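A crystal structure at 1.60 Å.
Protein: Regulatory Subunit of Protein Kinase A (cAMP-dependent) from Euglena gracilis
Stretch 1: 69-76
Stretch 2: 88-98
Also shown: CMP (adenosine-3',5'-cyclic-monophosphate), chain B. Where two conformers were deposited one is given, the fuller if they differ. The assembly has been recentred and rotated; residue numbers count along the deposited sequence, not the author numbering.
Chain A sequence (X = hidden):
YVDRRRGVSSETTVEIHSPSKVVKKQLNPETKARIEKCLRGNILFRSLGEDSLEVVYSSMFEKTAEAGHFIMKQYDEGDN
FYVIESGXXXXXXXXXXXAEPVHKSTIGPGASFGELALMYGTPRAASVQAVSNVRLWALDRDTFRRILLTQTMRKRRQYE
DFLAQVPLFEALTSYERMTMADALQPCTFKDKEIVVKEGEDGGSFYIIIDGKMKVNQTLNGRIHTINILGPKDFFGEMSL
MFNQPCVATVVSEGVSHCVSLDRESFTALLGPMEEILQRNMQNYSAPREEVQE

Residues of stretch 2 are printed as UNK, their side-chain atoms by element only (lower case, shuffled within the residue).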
# COMPACT_ATOMS: atom_id res chain seq x y z
N HIS A 69 6.55 19.56 17.28
CA HIS A 69 5.18 19.70 17.74
C HIS A 69 4.32 18.51 17.30
O HIS A 69 4.49 17.96 16.21
CB HIS A 69 4.60 21.01 17.22
CG HIS A 69 5.19 22.22 17.89
ND1 HIS A 69 4.41 23.17 18.52
CD2 HIS A 69 6.47 22.63 18.03
CE1 HIS A 69 5.18 24.11 19.01
NE2 HIS A 69 6.44 23.81 18.73
N PHE A 70 3.39 18.13 18.18
CA PHE A 70 2.49 17.00 17.91
C PHE A 70 1.31 17.45 17.06
O PHE A 70 0.54 18.35 17.45
CB PHE A 70 1.99 16.36 19.21
CG PHE A 70 3.03 15.56 19.94
CD1 PHE A 70 3.87 16.16 20.86
CD2 PHE A 70 3.19 14.19 19.69
CE1 PHE A 70 4.84 15.42 21.53
CE2 PHE A 70 4.18 13.44 20.37
CZ PHE A 70 4.99 14.05 21.27
N ILE A 71 1.12 16.78 15.94
CA ILE A 71 -0.05 17.01 15.11
C ILE A 71 -1.28 16.38 15.74
O ILE A 71 -2.40 16.93 15.66
CB ILE A 71 0.23 16.46 13.70
CG1 ILE A 71 1.33 17.33 13.08
CG2 ILE A 71 -1.03 16.52 12.86
CD1 ILE A 71 2.33 16.54 12.29
N MET A 72 -1.09 15.23 16.37
CA MET A 72 -2.13 14.56 17.15
C MET A 72 -1.45 13.73 18.23
O MET A 72 -0.29 13.31 18.09
CB MET A 72 -3.02 13.67 16.30
CG MET A 72 -2.24 12.51 15.56
SD MET A 72 -3.38 11.49 14.57
CE MET A 72 -3.89 12.67 13.36
N LYS A 73 -2.18 13.50 19.32
CA LYS A 73 -1.68 12.66 20.39
C LYS A 73 -2.52 11.40 20.49
O LYS A 73 -3.75 11.43 20.31
CB LYS A 73 -1.68 13.39 21.73
CG LYS A 73 -0.91 14.67 21.67
CD LYS A 73 0.12 14.72 22.77
CE LYS A 73 1.06 13.51 22.75
NZ LYS A 73 1.98 13.57 23.94
N GLN A 74 -1.85 10.31 20.80
CA GLN A 74 -2.53 9.05 21.03
C GLN A 74 -3.65 9.29 22.04
O GLN A 74 -3.49 10.09 22.96
CB GLN A 74 -1.55 8.01 21.56
CG GLN A 74 -2.12 6.61 21.57
CD GLN A 74 -1.06 5.60 21.96
OE1 GLN A 74 0.12 5.92 21.91
NE2 GLN A 74 -1.47 4.40 22.40
N TYR A 75 -4.74 8.56 21.87
CA TYR A 75 -5.98 8.70 22.67
C TYR A 75 -6.82 9.96 22.42
O TYR A 75 -7.94 10.05 22.96
CB TYR A 75 -5.66 8.60 24.18
CG TYR A 75 -4.75 7.48 24.56
CD1 TYR A 75 -5.14 6.12 24.41
CD2 TYR A 75 -3.49 7.74 25.09
CE1 TYR A 75 -4.25 5.08 24.77
CE2 TYR A 75 -2.64 6.72 25.44
CZ TYR A 75 -3.03 5.40 25.31
OH TYR A 75 -2.12 4.43 25.67
N ASP A 76 -6.35 10.94 21.63
CA ASP A 76 -7.22 12.08 21.29
C ASP A 76 -8.50 11.63 20.56
O ASP A 76 -8.53 10.62 19.86
CB ASP A 76 -6.53 13.07 20.33
CG ASP A 76 -5.46 13.96 20.98
OD1 ASP A 76 -5.39 14.02 22.24
OD2 ASP A 76 -4.71 14.63 20.17
N UNK A 88 9.02 15.31 7.70
CA UNK A 88 8.80 13.95 8.15
C UNK A 88 8.17 14.00 9.55
O UNK A 88 8.32 14.98 10.29
c UNK A 88 10.05 13.12 8.19
o UNK A 88 10.96 13.65 9.18
c UNK A 88 10.71 13.09 6.73
N UNK A 89 7.49 12.92 9.91
CA UNK A 89 6.79 12.78 11.19
C UNK A 89 7.13 11.44 11.81
O UNK A 89 7.29 10.44 11.09
c UNK A 89 5.23 12.85 11.03
s UNK A 89 4.61 14.46 10.53
N UNK A 90 7.24 11.40 13.13
CA UNK A 90 7.41 10.14 13.84
C UNK A 90 6.07 9.63 14.34
O UNK A 90 5.29 10.39 14.91
c UNK A 90 9.85 10.38 14.56
c UNK A 90 8.36 10.29 15.03
o UNK A 90 10.16 10.03 13.44
n UNK A 90 10.71 10.89 15.41
N UNK A 91 5.84 8.34 14.14
CA UNK A 91 4.70 7.63 14.71
C UNK A 91 5.17 7.04 16.04
O UNK A 91 6.11 6.24 16.08
c UNK A 91 3.87 7.06 12.39
c UNK A 91 4.21 6.51 13.78
c UNK A 91 2.85 8.24 12.37
c UNK A 91 3.03 5.76 14.43
N UNK A 92 4.53 7.46 17.13
CA UNK A 92 4.88 7.04 18.49
C UNK A 92 3.68 6.36 19.13
O UNK A 92 2.56 6.88 19.06
c UNK A 92 7.71 8.45 19.22
c UNK A 92 6.44 9.07 18.72
c UNK A 92 6.39 10.50 19.12
c UNK A 92 5.31 8.25 19.34
N UNK A 93 3.89 5.21 19.77
CA UNK A 93 2.79 4.49 20.38
C UNK A 93 3.15 4.11 21.81
O UNK A 93 4.18 3.47 22.05
c UNK A 93 1.97 3.68 18.14
c UNK A 93 1.68 2.48 17.19
c UNK A 93 2.37 3.25 19.57
c UNK A 93 1.22 2.48 20.30
N UNK A 94 2.30 4.50 22.76
CA UNK A 94 2.44 4.08 24.15
C UNK A 94 1.69 2.78 24.36
O UNK A 94 0.61 2.57 23.79
c UNK A 94 1.43 7.54 25.43
o UNK A 94 0.84 8.25 24.62
c UNK A 94 1.80 5.13 25.09
c UNK A 94 2.41 6.51 24.96
n UNK A 94 1.23 7.61 26.75
N UNK A 95 2.18 1.93 25.27
CA UNK A 95 1.45 0.71 25.60
C UNK A 95 0.28 0.96 26.51
O UNK A 95 -0.63 0.13 26.60
c UNK A 95 3.52 1.96 25.87
c UNK A 95 3.46 0.85 26.86
c UNK A 95 2.50 -0.14 26.32
N UNK A 96 0.28 2.09 27.17
CA UNK A 96 -0.85 2.54 27.98
C UNK A 96 -0.62 3.99 28.35
O UNK A 96 0.51 4.50 28.22
n UNK A 96 0.98 0.73 30.23
c UNK A 96 -0.99 1.68 29.23
o UNK A 96 0.42 2.82 30.79
c UNK A 96 0.20 1.79 30.15
N UNK A 97 -1.66 4.68 28.86
CA UNK A 97 -1.55 6.14 29.02
C UNK A 97 -0.54 6.54 30.06
O UNK A 97 -0.06 7.68 30.05
c UNK A 97 -3.88 5.45 28.87
c UNK A 97 -2.99 6.56 29.44
c UNK A 97 -3.04 4.19 29.04
N UNK A 98 -0.17 5.65 30.97
CA UNK A 98 0.81 6.00 31.98
C UNK A 98 2.24 5.69 31.56
O UNK A 98 3.15 5.80 32.39
c UNK A 98 1.07 5.92 34.51
o UNK A 98 1.61 5.18 35.36
o UNK A 98 1.00 7.18 34.62
c UNK A 98 0.46 5.26 33.29
P CMP B . -5.52 7.22 14.02
O1P CMP B . -6.79 8.05 13.64
O2P CMP B . -5.52 6.14 15.02
O5' CMP B . -4.40 8.23 14.58
C5' CMP B . -3.03 7.87 14.60
C4' CMP B . -2.68 7.38 13.23
O4' CMP B . -1.35 6.87 13.09
C3' CMP B . -3.52 6.20 12.79
O3' CMP B . -4.87 6.57 12.58
C2' CMP B . -2.78 5.72 11.54
O2' CMP B . -3.20 6.49 10.43
C1' CMP B . -1.31 6.09 11.90
N9 CMP B . -0.44 4.95 12.15
C8 CMP B . 0.80 4.76 11.59
N7 CMP B . 1.32 3.65 12.10
C5 CMP B . 0.40 3.13 12.92
C6 CMP B . 0.47 1.97 13.65
N6 CMP B . 1.51 0.98 13.77
N1 CMP B . -0.54 1.58 14.40
C2 CMP B . -1.64 2.39 14.47
N3 CMP B . -1.74 3.55 13.74
C4 CMP B . -0.69 3.92 12.97
O HOH W 1 1.82 8.24 22.06
O HOH W 2 -0.82 10.48 24.40
O HOH W 3 -2.57 2.09 24.85

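Position 88 carries three side-chain atoms, a carbon holding one oxygen and one carbon, and lies beyond reach of stretch 1; this fork is Thr88. At position 89 a carbon is followed by a sulfur, and that sulfur lies 3.6 Å from CD1 of Ile71. A lone sulfur ending a two-atom side chain makes this Cys89, whose SG packs as an apolar atom where the first stretch turns a corner.

Position 90 has two carbons, the second bearing two further atoms, one oxygen and one nitrogen. It makes no contact with stretch 1, and the short amide identifies Asn90, whose OD1 is hydrogen-bonded elsewhere in the structure. Position 91 has four carbons forked at the first, with one arm two carbons long, and it too misses stretch 1: Ile91. Its CG2 comes 3.6 Å from N7 of the cyclic nucleotide.

Position 92 also has four carbons, now forked at the second. Its CA-to-CB bond points sideways, yet the end of the side chain comes nearer, bringing an end carbon to 3.9 Å from CE2 of Phe70; this is Leu92, and that carbon is CD1. Position 93 returns to the fork at the first carbon with one longer arm, and its short arm lies 3.9 Å from NE2 of Gln74, hence Ile93. The short arm is CG2, while CD1 of Ile93 sits 3.7 Å from N1 of the nucleotide, so one residue serves two neighbours.

Position 94 shows three carbons in line, the last carrying oxygen and nitrogen. Its CA-to-CB bond points toward stretch 1, but the backbone does the direct bonding: N of 94 donates to OE1 of Gln74 at 2.7 Å, and O of 94 accepts from NE2 of Gln74 at 3.1 Å. This is Gln94. Position 95 has three carbons closing a ring onto the backbone nitrogen, and its CA-to-CB bond points away; it is Pro95.

Position 96 has two carbons, the second with one oxygen and one nitrogen; its CA-to-CB bond points away, and its backbone C lies 3.1 Å from OH of Tyr75: Asn96. Position 97 has three carbons closing a ring onto the backbone nitrogen, one of them over a face of the Tyr75 ring, 4.1 Å from its centroid; it is Pro97, and that carbon is CG, in a CH-pi contact. Position 98, two carbons with two oxygens on the second, stays clear of stretch 1 and is Asp98; its N makes a weak hydrogen bond to OD1 of Asn96.

The rule to take away is that one amide side chain can read a backbone. Gln74, extended with chi1 and chi2 both t, offers an acceptor and a donor to the N and O of one residue, with nearly straight hydrogen bonds. Water 1 lies within hydrogen-bonding reach of OE1 of Gln74 (2.9 Å) and OE1 of Gln94 (2.7 Å), while water 2 links the O of Gln74 to OE1 of Gln94. Around this polar centre, small apolar contacts at Ile71 and Phe70 and the proline against Tyr75 extend the fit. Amide pairing and packing share the contact, with Tyr75 as much covered as Gln74.

Stretch 2 88-98: TCNILIQPNPD
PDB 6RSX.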